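Local coordinates for protein glycosyl hydrolase, family 38 (Enterococcus faecalis, PDB 5KBP) that probably hydrolyses alpha-mannosidic linkages in carbohydrates, as a metal-binding alpha-mannosidase of glycosyl hydrolase family 38, at residues A297-A302 / S355-S360; L560-T565 / F644-M649; Y572-P577 / D671-V676; E621-A626 / R633-S638; V696-Q701 / N736-L741. One frame throughout, in Å; residues are numbered along the deposited sequence.

Contact 1 of 5, residues A297-A302 / S355-S360; sequences ANTSSA and SICGCS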
# COMPACT_ATOMS: atom_id res chain seq x y z
N ALA A 297 19.03 0.05 19.82
CA ALA A 297 18.41 1.36 20.01
C ALA A 297 18.49 2.21 18.76
O ALA A 297 17.67 3.12 18.57
CB ALA A 297 19.07 2.09 21.18
N ASN A 298 19.46 1.94 17.88
CA ASN A 298 19.59 2.70 16.64
C ASN A 298 18.47 2.43 15.65
O ASN A 298 18.45 3.05 14.58
CB ASN A 298 20.95 2.40 15.98
CG ASN A 298 22.11 2.93 16.79
OD1 ASN A 298 23.03 2.20 17.15
ND2 ASN A 298 22.07 4.23 17.10
N THR A 299 17.53 1.54 15.97
CA THR A 299 16.33 1.40 15.15
C THR A 299 15.48 2.66 15.19
O THR A 299 14.71 2.91 14.25
CB THR A 299 15.51 0.19 15.61
OG1 THR A 299 15.22 0.31 17.01
CG2 THR A 299 16.27 -1.10 15.36
N SER A 300 15.60 3.45 16.25
CA SER A 300 14.83 4.68 16.37
C SER A 300 15.18 5.70 15.30
O SER A 300 14.36 6.57 14.99
CB SER A 300 15.04 5.29 17.76
OG SER A 300 16.42 5.33 18.10
N SER A 301 16.38 5.62 14.71
CA SER A 301 16.78 6.52 13.64
C SER A 301 16.73 5.87 12.26
O SER A 301 16.91 6.58 11.26
CB SER A 301 18.20 7.05 13.90
OG SER A 301 19.15 6.00 13.89
N ALA A 302 16.50 4.57 12.18
CA ALA A 302 16.40 3.89 10.90
C ALA A 302 15.11 4.28 10.19
O ALA A 302 14.03 4.23 10.79
CB ALA A 302 16.47 2.38 11.09
N SER A 355 8.24 -3.68 12.01
CA SER A 355 7.72 -2.68 11.09
C SER A 355 8.20 -1.28 11.46
O SER A 355 8.90 -0.62 10.68
CB SER A 355 6.19 -2.73 11.07
OG SER A 355 5.72 -3.96 10.55
N ILE A 356 7.85 -0.82 12.67
CA ILE A 356 8.10 0.57 13.04
C ILE A 356 9.59 0.82 13.28
O ILE A 356 10.07 1.94 13.09
CB ILE A 356 7.25 0.95 14.26
CG1 ILE A 356 7.36 2.45 14.55
CG2 ILE A 356 7.64 0.13 15.48
CD1 ILE A 356 6.87 3.33 13.41
N CYS A 357 10.35 -0.20 13.68
CA CYS A 357 11.78 -0.02 13.87
C CYS A 357 12.51 0.21 12.55
O CYS A 357 13.67 0.64 12.56
CB CYS A 357 12.40 -1.22 14.59
SG CYS A 357 11.96 -1.35 16.34
N GLY A 358 11.87 -0.08 11.42
CA GLY A 358 12.51 0.08 10.14
C GLY A 358 13.56 -0.96 9.84
O GLY A 358 14.51 -0.69 9.09
N CYS A 359 13.43 -2.16 10.42
CA CYS A 359 14.41 -3.23 10.25
C CYS A 359 13.83 -4.38 9.43
O CYS A 359 14.02 -5.56 9.76
CB CYS A 359 14.90 -3.72 11.60
SG CYS A 359 13.60 -4.28 12.72
N SER A 360 13.12 -4.06 8.36
CA SER A 360 12.59 -5.04 7.42
C SER A 360 13.15 -4.76 6.03
O SER A 360 13.99 -3.87 5.85
CB SER A 360 11.06 -5.01 7.44
OG SER A 360 10.55 -5.41 8.70
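Helix 353-356 brings Cys357 directly onto Thr299, within the alpha-mannosidase middle domain. Just before it, the carbonyl of Ile356 is hydrogen-bonded to the ammonium group of Lys307, which also binds Thr299 O and Ala302 O. Cys357 then lies alongside the threonine: its CB is 3.6 Å from Thr299 CB and 3.9 Å from Thr299 CG2. With SG anti to the carbonyl carbon (chi1 -71°), the sulfur is brought to 3.7 Å from Thr299 OG1, a hydroxyl whose hydrogen bond goes instead to Leu296 O. Cys357 O is 3.0 Å from Thr299 O and 3.6 Å from Ala302 CB. The first of these pairs two acceptors and gains nothing by itself, but Lys307, bound to Thr299 O, probably offsets part of the repulsion. At Gly358 the chain leaves helical geometry with a positive phi of 72°, and its carbonyl oxygen lies 4.2 Å from Ala302 CB. Cys359 turns to Tyr572. A disulfide between Cys357 and Cys359 has been observed for this protein, yet here Cys357 SG and Cys359 SG are 4.9 Å apart and unbonded. The contact thus joins the 3-10 turn leading into helix 304-332 to the turn preceding helix 362-393, while strand 745-753 packs against Ser301 and Ala302.

Contact 2 of 5, residues L560-T565 / F644-M649; sequences LTFEDT and FEITTM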
# COMPACT_ATOMS: atom_id res chain seq x y z
N LEU A 560 22.62 24.47 17.37
CA LEU A 560 22.21 24.15 16.00
C LEU A 560 23.43 23.93 15.11
O LEU A 560 23.58 24.53 14.05
CB LEU A 560 21.29 25.24 15.43
CG LEU A 560 20.47 24.89 14.19
CD1 LEU A 560 19.38 23.88 14.55
CD2 LEU A 560 19.87 26.14 13.56
N THR A 561 24.32 23.04 15.56
CA THR A 561 25.48 22.63 14.78
C THR A 561 25.22 21.24 14.20
O THR A 561 24.79 20.33 14.92
CB THR A 561 26.74 22.62 15.64
OG1 THR A 561 27.06 23.95 16.05
CG2 THR A 561 27.92 22.04 14.86
N PHE A 562 25.47 21.09 12.90
CA PHE A 562 25.20 19.84 12.20
C PHE A 562 26.47 19.01 12.09
O PHE A 562 27.56 19.55 11.88
CB PHE A 562 24.61 20.12 10.82
CG PHE A 562 23.28 20.82 10.86
CD1 PHE A 562 22.12 20.11 11.12
CD2 PHE A 562 23.20 22.18 10.65
CE1 PHE A 562 20.90 20.75 11.16
CE2 PHE A 562 21.97 22.83 10.69
CZ PHE A 562 20.82 22.11 10.95
N GLU A 563 26.31 17.69 12.22
CA GLU A 563 27.43 16.77 12.22
C GLU A 563 27.06 15.53 11.41
O GLU A 563 26.03 14.91 11.68
CB GLU A 563 27.81 16.36 13.65
CG GLU A 563 28.92 15.33 13.74
CD GLU A 563 28.91 14.59 15.07
OE1 GLU A 563 28.10 13.65 15.22
OE2 GLU A 563 29.71 14.95 15.96
N ASP A 564 27.90 15.19 10.44
CA ASP A 564 27.68 14.01 9.60
C ASP A 564 28.88 13.08 9.73
O ASP A 564 30.03 13.51 9.62
CB ASP A 564 27.47 14.40 8.14
CG ASP A 564 27.19 13.20 7.26
OD1 ASP A 564 26.01 12.79 7.16
OD2 ASP A 564 28.15 12.66 6.66
N THR A 565 28.60 11.81 9.99
CA THR A 565 29.61 10.77 10.05
C THR A 565 29.17 9.59 9.19
O THR A 565 28.00 9.48 8.82
CB THR A 565 29.87 10.29 11.48
OG1 THR A 565 28.74 9.55 11.96
CG2 THR A 565 30.13 11.47 12.41
N PHE A 644 26.36 18.80 -0.36
CA PHE A 644 25.22 18.45 0.49
C PHE A 644 24.79 19.73 1.21
O PHE A 644 25.45 20.17 2.15
CB PHE A 644 25.59 17.35 1.48
CG PHE A 644 24.47 16.95 2.39
CD1 PHE A 644 23.54 16.00 2.00
CD2 PHE A 644 24.35 17.51 3.66
CE1 PHE A 644 22.51 15.62 2.84
CE2 PHE A 644 23.32 17.13 4.50
CZ PHE A 644 22.40 16.19 4.09
N GLU A 645 23.68 20.32 0.75
CA GLU A 645 23.22 21.60 1.27
C GLU A 645 22.21 21.39 2.39
O GLU A 645 21.36 20.50 2.33
CB GLU A 645 22.60 22.43 0.15
CG GLU A 645 22.26 23.86 0.55
CD GLU A 645 21.90 24.73 -0.64
OE1 GLU A 645 22.03 24.26 -1.78
OE2 GLU A 645 21.49 25.90 -0.42
N ILE A 646 22.33 22.22 3.43
CA ILE A 646 21.45 22.16 4.60
C ILE A 646 20.78 23.52 4.74
O ILE A 646 21.46 24.55 4.83
CB ILE A 646 22.22 21.80 5.87
CG1 ILE A 646 23.03 20.52 5.67
CG2 ILE A 646 21.27 21.64 7.05
CD1 ILE A 646 23.86 20.12 6.87
N THR A 647 19.45 23.52 4.76
CA THR A 647 18.66 24.75 4.89
C THR A 647 17.76 24.63 6.12
O THR A 647 16.91 23.74 6.18
CB THR A 647 17.82 25.00 3.63
OG1 THR A 647 18.68 25.06 2.49
CG2 THR A 647 17.06 26.31 3.76
N THR A 648 17.95 25.53 7.07
CA THR A 648 17.20 25.54 8.32
C THR A 648 16.47 26.86 8.46
O THR A 648 17.05 27.93 8.24
CB THR A 648 18.12 25.32 9.52
OG1 THR A 648 18.87 24.11 9.34
CG2 THR A 648 17.31 25.21 10.81
N MET A 649 15.19 26.79 8.83
CA MET A 649 14.37 27.97 9.08
C MET A 649 14.21 28.12 10.59
O MET A 649 13.53 27.32 11.23
CB MET A 649 13.01 27.85 8.39
CG MET A 649 13.06 27.93 6.88
SD MET A 649 13.50 29.57 6.27
CE MET A 649 12.10 30.53 6.83
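A beta-sandwich interface is formed here, where Phe562 on strand 555-566 meets Ile646 and Thr648 on strand 641-653. The two strands belong to different antiparallel sheets of a domain related to the galactose mutarotase superfamily. Evidence for face-to-face packing is the 8.8 Å between Phe562 CA and Ile646 CA, a gap filled by side chains without cross-strand backbone bonding. Ile646 CG2 makes a CH-pi contact over the centre of the Phe562 ring, 3.9 Å from its centroid and 13° off the ring normal. The branching of the isoleucine explains this: CG2 stands anti to the backbone N, while CG1 (chi1 -53°) carries CD1 back along the phenylalanine, to 4.0 Å from Phe562 CB. Val676, Gln608 and Thr663 also pack on Phe562, so strands from both sheets enclose it. A G1 beta bulge, in which Leu560 and Thr561 share Leu677 as their opposite residue, begins the segment. From that bulge Leu560 reaches tip to tip toward Thr648, with Leu560 CD2 3.9 Å from Thr648 CG2. The threonine's other branch is polar: Thr648 OG1 is hydrogen-bonded to Thr663 OG1 and approaches the phenylalanine obliquely, 3.2 Å from Phe562 CZ.

Contact 3 of 5, residues Y572-P577 / D671-V676; sequences YIFFKP and DHRLRV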
# COMPACT_ATOMS: atom_id res chain seq x y z
N TYR A 572 19.53 -2.00 12.30
CA TYR A 572 19.47 -2.17 13.75
C TYR A 572 20.50 -1.32 14.49
O TYR A 572 20.18 -0.75 15.54
CB TYR A 572 19.69 -3.64 14.12
CG TYR A 572 18.55 -4.57 13.79
CD1 TYR A 572 17.52 -4.78 14.69
CD2 TYR A 572 18.52 -5.27 12.59
CE1 TYR A 572 16.48 -5.64 14.40
CE2 TYR A 572 17.49 -6.13 12.29
CZ TYR A 572 16.46 -6.32 13.20
OH TYR A 572 15.43 -7.17 12.90
N ILE A 573 21.72 -1.24 13.97
CA ILE A 573 22.86 -0.75 14.73
C ILE A 573 23.63 0.27 13.90
O ILE A 573 23.85 0.08 12.70
CB ILE A 573 23.79 -1.91 15.15
CG1 ILE A 573 23.00 -2.94 15.97
CG2 ILE A 573 24.98 -1.40 15.94
CD1 ILE A 573 23.81 -4.14 16.40
N PHE A 574 24.04 1.36 14.55
CA PHE A 574 24.94 2.34 13.96
C PHE A 574 26.38 1.97 14.30
O PHE A 574 26.68 1.55 15.43
CB PHE A 574 24.63 3.74 14.48
CG PHE A 574 25.71 4.76 14.21
CD1 PHE A 574 25.77 5.42 13.00
CD2 PHE A 574 26.66 5.06 15.18
CE1 PHE A 574 26.76 6.35 12.75
CE2 PHE A 574 27.65 5.99 14.93
CZ PHE A 574 27.71 6.64 13.72
N PHE A 575 27.27 2.13 13.33
CA PHE A 575 28.69 1.88 13.56
C PHE A 575 29.50 2.79 12.65
O PHE A 575 29.44 2.65 11.42
CB PHE A 575 29.05 0.41 13.32
CG PHE A 575 30.49 0.09 13.61
CD1 PHE A 575 30.91 -0.12 14.91
CD2 PHE A 575 31.42 -0.01 12.59
CE1 PHE A 575 32.23 -0.42 15.19
CE2 PHE A 575 32.74 -0.31 12.86
CZ PHE A 575 33.15 -0.51 14.16
N LYS A 576 30.24 3.71 13.24
CA LYS A 576 31.08 4.62 12.47
C LYS A 576 32.33 3.89 11.99
O LYS A 576 32.94 3.15 12.76
CB LYS A 576 31.48 5.83 13.33
CG LYS A 576 32.33 6.86 12.61
CD LYS A 576 32.83 7.92 13.58
CE LYS A 576 33.70 7.31 14.67
NZ LYS A 576 34.21 8.34 15.62
N PRO A 577 32.72 4.06 10.72
CA PRO A 577 33.98 3.47 10.26
C PRO A 577 35.15 3.96 11.10
O PRO A 577 35.15 5.08 11.62
CB PRO A 577 34.09 3.95 8.80
CG PRO A 577 33.06 5.03 8.66
CD PRO A 577 31.98 4.70 9.63
N ASP A 671 25.09 5.64 3.39
CA ASP A 671 25.97 5.09 4.43
C ASP A 671 26.48 6.18 5.38
O ASP A 671 27.68 6.31 5.63
CB ASP A 671 27.13 4.32 3.81
CG ASP A 671 26.67 3.17 2.93
OD1 ASP A 671 25.75 2.44 3.34
OD2 ASP A 671 27.23 3.01 1.83
N HIS A 672 25.55 6.97 5.92
CA HIS A 672 25.93 8.07 6.80
C HIS A 672 24.80 8.37 7.77
O HIS A 672 23.68 7.87 7.63
CB HIS A 672 26.29 9.32 6.00
CG HIS A 672 25.11 10.01 5.39
ND1 HIS A 672 24.84 11.35 5.58
CD2 HIS A 672 24.12 9.54 4.59
CE1 HIS A 672 23.74 11.67 4.93
NE2 HIS A 672 23.28 10.60 4.33
N ARG A 673 25.11 9.20 8.76
CA ARG A 673 24.14 9.65 9.75
C ARG A 673 24.35 11.14 10.00
O ARG A 673 25.48 11.57 10.26
CB ARG A 673 24.30 8.87 11.07
CG ARG A 673 23.34 9.32 12.17
CD ARG A 673 23.81 8.85 13.53
NE ARG A 673 25.12 9.39 13.86
CZ ARG A 673 25.78 9.12 14.99
NH1 ARG A 673 26.97 9.66 15.20
NH2 ARG A 673 25.25 8.31 15.89
N LEU A 674 23.27 11.91 9.91
CA LEU A 674 23.30 13.35 10.12
C LEU A 674 22.57 13.69 11.41
O LEU A 674 21.43 13.25 11.62
CB LEU A 674 22.67 14.09 8.95
CG LEU A 674 22.61 15.61 9.08
CD1 LEU A 674 24.01 16.22 8.98
CD2 LEU A 674 21.69 16.21 8.03
N ARG A 675 23.22 14.47 12.27
CA ARG A 675 22.65 14.89 13.54
C ARG A 675 22.77 16.39 13.70
O ARG A 675 23.53 17.05 12.98
CB ARG A 675 23.33 14.19 14.73
CG ARG A 675 23.75 12.75 14.47
CD ARG A 675 25.00 12.41 15.26
NE ARG A 675 24.71 12.04 16.64
CZ ARG A 675 25.63 11.97 17.60
NH1 ARG A 675 26.90 12.24 17.32
NH2 ARG A 675 25.29 11.62 18.83
N VAL A 676 22.01 16.93 14.65
CA VAL A 676 22.09 18.34 15.03
C VAL A 676 22.49 18.40 16.50
O VAL A 676 22.01 17.61 17.32
CB VAL A 676 20.76 19.08 14.78
CG1 VAL A 676 19.60 18.39 15.50
CG2 VAL A 676 20.86 20.54 15.19
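Phe574 and Arg673 make a compact cation-pi stack. The guanidinium lies flat on the ring, with the planes only 11° apart and the centres 3.7 Å apart; the closest atoms are Phe574 CZ and Arg673 CZ, at 3.4 Å. Arg673 NH2 sits over the centre of the ring, 3.5 Å from Phe574 CE2. A bend at chi3 (61°) swings the end of the arginine over the ring, so that the two side chains cross at about a right angle. Packing continues beyond the stack: Arg675 CD lies over the rim of the other face of the Arg673 guanidinium, and Lys576 N over the rim of the opposite face of Phe574. The proximity of two arginines is probably offset by the salt bridges of Arg675 to Glu563 and Glu739. The backbones stand apart, Phe574 CA and Arg673 CA being separated by 8.5 Å, and only side chains close the gap. By contrast, the solvent-exposed side chain of Lys576 does not join the stack: Lys576 CB is 6.2 Å from Arg673 NH1. Arg673 stands on strand 672-679, between strands 555-566 and 745-753; it touches Thr565 on the first and Thr749 and Arg752 on the second, while loop 572-577, which follows strand 555-566, brings Phe574 against Thr565 and onto Arg673.

Contact 4 of 5, residues E621-A626 / R633-S638; sequences EEEQKA and RLAQRS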
# COMPACT_ATOMS: atom_id res chain seq x y z
N GLU A 621 30.18 -3.47 0.51
CA GLU A 621 29.28 -4.45 -0.09
C GLU A 621 29.76 -5.87 0.15
O GLU A 621 28.95 -6.76 0.46
CB GLU A 621 29.13 -4.18 -1.59
CG GLU A 621 28.30 -5.22 -2.32
CD GLU A 621 28.13 -4.91 -3.79
OE1 GLU A 621 27.73 -3.77 -4.12
OE2 GLU A 621 28.39 -5.80 -4.62
N GLU A 622 31.06 -6.11 0.02
CA GLU A 622 31.59 -7.45 0.29
C GLU A 622 31.43 -7.82 1.75
O GLU A 622 31.14 -8.98 2.08
CB GLU A 622 33.06 -7.52 -0.13
CG GLU A 622 33.28 -7.59 -1.62
CD GLU A 622 32.74 -8.88 -2.22
OE1 GLU A 622 33.21 -9.97 -1.81
OE2 GLU A 622 31.86 -8.81 -3.10
N GLU A 623 31.62 -6.86 2.66
CA GLU A 623 31.47 -7.15 4.08
C GLU A 623 30.01 -7.38 4.45
O GLU A 623 29.73 -8.06 5.45
CB GLU A 623 32.06 -6.02 4.92
CG GLU A 623 33.55 -5.81 4.69
CD GLU A 623 34.15 -4.77 5.61
OE1 GLU A 623 35.17 -5.07 6.26
OE2 GLU A 623 33.61 -3.64 5.67
N GLN A 624 29.07 -6.83 3.67
CA GLN A 624 27.66 -7.11 3.89
C GLN A 624 27.26 -8.46 3.32
O GLN A 624 26.52 -9.22 3.97
CB GLN A 624 26.81 -6.00 3.27
CG GLN A 624 26.99 -4.64 3.91
CD GLN A 624 26.32 -3.53 3.11
OE1 GLN A 624 26.14 -3.66 1.90
NE2 GLN A 624 25.95 -2.46 3.79
N LYS A 625 27.72 -8.78 2.11
CA LYS A 625 27.35 -10.04 1.48
C LYS A 625 27.90 -11.23 2.26
O LYS A 625 27.24 -12.27 2.37
CB LYS A 625 27.85 -10.08 0.03
CG LYS A 625 27.12 -9.13 -0.90
CD LYS A 625 27.61 -9.28 -2.33
CE LYS A 625 26.79 -8.44 -3.29
NZ LYS A 625 27.25 -8.60 -4.70
N ALA A 626 29.12 -11.11 2.79
CA ALA A 626 29.72 -12.17 3.58
C ALA A 626 29.19 -12.24 5.00
O ALA A 626 29.61 -13.13 5.75
CB ALA A 626 31.24 -12.01 3.60
N ARG A 633 34.45 -4.60 10.57
CA ARG A 633 34.37 -4.09 9.21
C ARG A 633 35.44 -3.03 8.97
O ARG A 633 35.59 -2.10 9.76
CB ARG A 633 32.97 -3.53 8.94
CG ARG A 633 31.92 -4.62 8.83
CD ARG A 633 30.55 -4.09 8.44
NE ARG A 633 29.63 -5.20 8.18
CZ ARG A 633 28.34 -5.06 7.93
NH1 ARG A 633 27.79 -3.85 7.89
NH2 ARG A 633 27.59 -6.13 7.71
N LEU A 634 36.17 -3.19 7.86
CA LEU A 634 37.28 -2.31 7.52
C LEU A 634 36.88 -1.20 6.55
O LEU A 634 37.73 -0.35 6.24
CB LEU A 634 38.42 -3.13 6.90
CG LEU A 634 38.87 -4.37 7.67
CD1 LEU A 634 39.84 -5.19 6.83
CD2 LEU A 634 39.50 -3.97 9.00
N ALA A 635 35.64 -1.19 6.08
CA ALA A 635 35.22 -0.19 5.11
C ALA A 635 35.31 1.21 5.70
O ALA A 635 35.05 1.42 6.88
CB ALA A 635 33.80 -0.47 4.63
N GLN A 636 35.68 2.17 4.86
CA GLN A 636 35.75 3.57 5.23
C GLN A 636 34.88 4.39 4.29
O GLN A 636 34.36 3.89 3.29
CB GLN A 636 37.20 4.08 5.20
CG GLN A 636 38.16 3.25 6.03
CD GLN A 636 37.78 3.20 7.49
OE1 GLN A 636 37.23 4.16 8.04
NE2 GLN A 636 38.07 2.07 8.14
N ARG A 637 34.71 5.67 4.62
CA ARG A 637 33.94 6.56 3.77
C ARG A 637 34.67 6.76 2.44
O ARG A 637 35.90 6.79 2.39
CB ARG A 637 33.72 7.90 4.46
CG ARG A 637 33.19 7.78 5.88
CD ARG A 637 32.60 9.10 6.35
NE ARG A 637 31.35 9.41 5.66
CZ ARG A 637 30.59 10.47 5.93
NH1 ARG A 637 30.95 11.32 6.88
NH2 ARG A 637 29.48 10.68 5.24
N SER A 638 33.89 6.90 1.37
CA SER A 638 34.47 7.12 0.06
C SER A 638 35.24 8.44 0.02
O SER A 638 34.88 9.40 0.70
CB SER A 638 33.39 7.11 -1.02
OG SER A 638 33.94 7.37 -2.30
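Glu623 clamps the backbone at Leu634 and Ala635, tying helix 619-625 to the loop that leads into strand 641-653. One side chain thus bridges two successive backbone amides, in the family 38 C-terminal domain. One carboxylate oxygen serves each amide: Leu634 N donates to the syn lone pair of Glu623 OE1 at 2.7 Å, nearly straight at 165°, while Ala635 N donates to Glu623 OE2 at 3.2 Å with a more bent angle of 143°, from 30° out of the carboxylate plane. The two bonds limit rotation of the carboxylate, which the extended glutamate chain carries out to the loop. Arg633 slides past Glu623 in the opposite direction: Arg633 CB is 3.3 Å from Glu623 OE2, but Arg633 NE stays 5.0 Å from that oxygen, so the pair is not a salt bridge. Over one face of its guanidinium lies Gln624 CG, 4.1 Å from Arg633 NH2. In the next shell, Glu623 OE1 is salt-bridged to Arg628, and Arg633 is held by Glu756, by Arg628 O and by Ile568 O. At the end of the helix, Lys625 and the following Ala626 pack on Tyr440 of the second subunit, so this end of segment 621-626 takes part in the contact between subunits. Lys625 NZ also forms a salt bridge of 3.0 Å with Glu621 OE2, one helical turn back, approaching from above the carboxylate plane.

Contact 5 of 5, residues V696-Q701 / N736-L741; sequences VTRPNQ and NEYEVL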
# COMPACT_ATOMS: atom_id res chain seq x y z
N VAL A 696 11.38 10.07 32.05
CA VAL A 696 12.31 9.12 32.66
C VAL A 696 13.65 9.80 32.89
O VAL A 696 14.11 10.61 32.07
CB VAL A 696 12.45 7.86 31.78
CG1 VAL A 696 13.07 8.20 30.43
CG2 VAL A 696 13.26 6.80 32.49
N THR A 697 14.28 9.48 34.02
CA THR A 697 15.61 9.97 34.35
C THR A 697 16.64 8.95 33.90
O THR A 697 16.58 7.78 34.30
CB THR A 697 15.73 10.24 35.85
OG1 THR A 697 14.83 11.29 36.22
CG2 THR A 697 17.15 10.64 36.20
N ARG A 698 17.58 9.38 33.05
CA ARG A 698 18.58 8.48 32.50
C ARG A 698 19.98 8.94 32.88
O ARG A 698 20.23 10.15 32.97
CB ARG A 698 18.46 8.41 30.97
CG ARG A 698 17.12 7.87 30.48
CD ARG A 698 17.20 7.41 29.03
NE ARG A 698 16.07 6.58 28.66
CZ ARG A 698 15.15 6.92 27.76
NH1 ARG A 698 14.15 6.09 27.48
NH2 ARG A 698 15.23 8.08 27.13
N PRO A 699 20.90 8.01 33.12
CA PRO A 699 22.25 8.40 33.55
C PRO A 699 23.14 8.78 32.38
O PRO A 699 23.06 8.20 31.29
CB PRO A 699 22.76 7.14 34.25
CG PRO A 699 22.09 6.03 33.52
CD PRO A 699 20.73 6.55 33.11
N ASN A 700 24.01 9.77 32.62
CA ASN A 700 25.04 10.13 31.66
C ASN A 700 26.30 9.30 31.83
O ASN A 700 26.99 9.02 30.84
CB ASN A 700 25.37 11.61 31.77
CG ASN A 700 24.19 12.51 31.45
OD1 ASN A 700 23.32 12.14 30.67
ND2 ASN A 700 24.16 13.68 32.06
N GLN A 701 26.62 8.91 33.06
CA GLN A 701 27.74 8.02 33.31
C GLN A 701 27.39 6.61 32.84
O GLN A 701 26.39 6.03 33.27
CB GLN A 701 28.10 8.02 34.80
N ASN A 736 13.43 10.40 16.91
CA ASN A 736 13.31 9.62 18.14
C ASN A 736 14.63 9.08 18.66
O ASN A 736 14.64 8.44 19.72
CB ASN A 736 12.33 8.47 17.92
CG ASN A 736 10.95 8.94 17.51
OD1 ASN A 736 10.44 8.57 16.45
ND2 ASN A 736 10.34 9.78 18.34
N GLU A 737 15.75 9.33 17.98
CA GLU A 737 17.06 8.93 18.47
C GLU A 737 17.84 10.16 18.92
O GLU A 737 17.92 11.14 18.18
CB GLU A 737 17.86 8.17 17.41
CG GLU A 737 19.14 7.55 17.96
CD GLU A 737 20.06 7.04 16.87
OE1 GLU A 737 20.97 7.79 16.46
OE2 GLU A 737 19.87 5.89 16.42
N TYR A 738 18.41 10.09 20.12
CA TYR A 738 19.23 11.17 20.65
C TYR A 738 20.39 10.58 21.42
O TYR A 738 20.43 9.38 21.72
CB TYR A 738 18.41 12.12 21.55
CG TYR A 738 18.15 11.56 22.93
CD1 TYR A 738 17.09 10.70 23.16
CD2 TYR A 738 18.97 11.90 24.01
CE1 TYR A 738 16.85 10.19 24.42
CE2 TYR A 738 18.73 11.39 25.27
CZ TYR A 738 17.67 10.54 25.47
OH TYR A 738 17.43 10.03 26.73
N GLU A 739 21.35 11.44 21.76
CA GLU A 739 22.47 11.06 22.61
C GLU A 739 22.97 12.29 23.34
O GLU A 739 23.14 13.35 22.73
CB GLU A 739 23.60 10.43 21.78
CG GLU A 739 24.84 10.09 22.61
CD GLU A 739 25.90 9.38 21.80
OE1 GLU A 739 26.71 8.64 22.40
OE2 GLU A 739 25.93 9.55 20.56
N VAL A 740 23.19 12.15 24.64
CA VAL A 740 23.74 13.21 25.47
C VAL A 740 25.24 12.98 25.57
O VAL A 740 25.69 12.02 26.21
CB VAL A 740 23.08 13.26 26.86
CG1 VAL A 740 23.61 14.44 27.65
CG2 VAL A 740 21.57 13.33 26.72
N LEU A 741 26.02 13.85 24.93
CA LEU A 741 27.46 13.66 24.87
C LEU A 741 28.10 13.99 26.22
O LEU A 741 27.46 14.51 27.14
CB LEU A 741 28.06 14.51 23.75
CG LEU A 741 28.22 13.85 22.38
CD1 LEU A 741 26.96 13.11 21.95
CD2 LEU A 741 28.61 14.88 21.33
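Arg698 and Tyr738 reach across between two strands whose backbones stay well apart, the nearest alpha carbons being Asn700 CA and Val740 CA at 7.0 Å. Strand 695-699 is an outer strand of one antiparallel sheet of the family 38 C-terminal domain and strand 737-740 belongs to another, so the contact joins the two sheets through side chains alone. The main link is a hydrogen bond from Arg698 NH2 to Tyr738 OH, 3.0 Å long with an N-H...O angle of 151°. The phenol oxygen lies at the edge of the guanidinium, close to its plane, and the arginine in turn meets the ring at its edge; the two planes are tilted by 37°. The extended arginine chain also brings Arg698 CD to 3.5 Å from Tyr738 OH. Val696, two residues back on the same strand, places its CG1 over one face of the guanidinium. For the tyrosine, with chi1 at 77°, CG is flanked by both backbone neighbours, N and C, which turns the hydroxyl toward strand 695-699. The second touch is van der Waals: Asn700 OD1 is 3.8 Å from Val740 CG1. His687 on strand 686-690 connects the two touches, since its ND1 is hydrogen-bonded to Asn700 OD1 and its NE2 to Tyr738 OH, with the rings of histidine and tyrosine nearly perpendicular. Arg698 is further salt-bridged to Glu284. The chemistry is therefore a continuous polar network from Glu284 through Arg698, Tyr738 and His687 to Asn700, in which the buried phenol oxygen is gripped by two partners and is probably polarised by the neighbouring guanidinium.

Overall arrangement
Contact 1, in the middle domain, closes before the others begin; contacts 2 to 5 all lie in the C-terminal domain. Contacts 2 and 3 alternate along the chain and meet on neighbouring strands 555-566 and 672-679, with centres 15 Å apart. Contact 4 falls within the chain span of both, and contact 5 follows last. Contact 3 is a hub: it touches all the others, including contact 1 through Asn298 OD1 and Phe574 N (2.9 Å). Contact 1 also meets contact 5, through Glu737. Contacts 4 and 5 are the most distant pair, about 30 Å between centres. The middle domain is thereby docked onto the beta-rich C-terminal domain by probable hydrogen bonds and by packing on Tyr572.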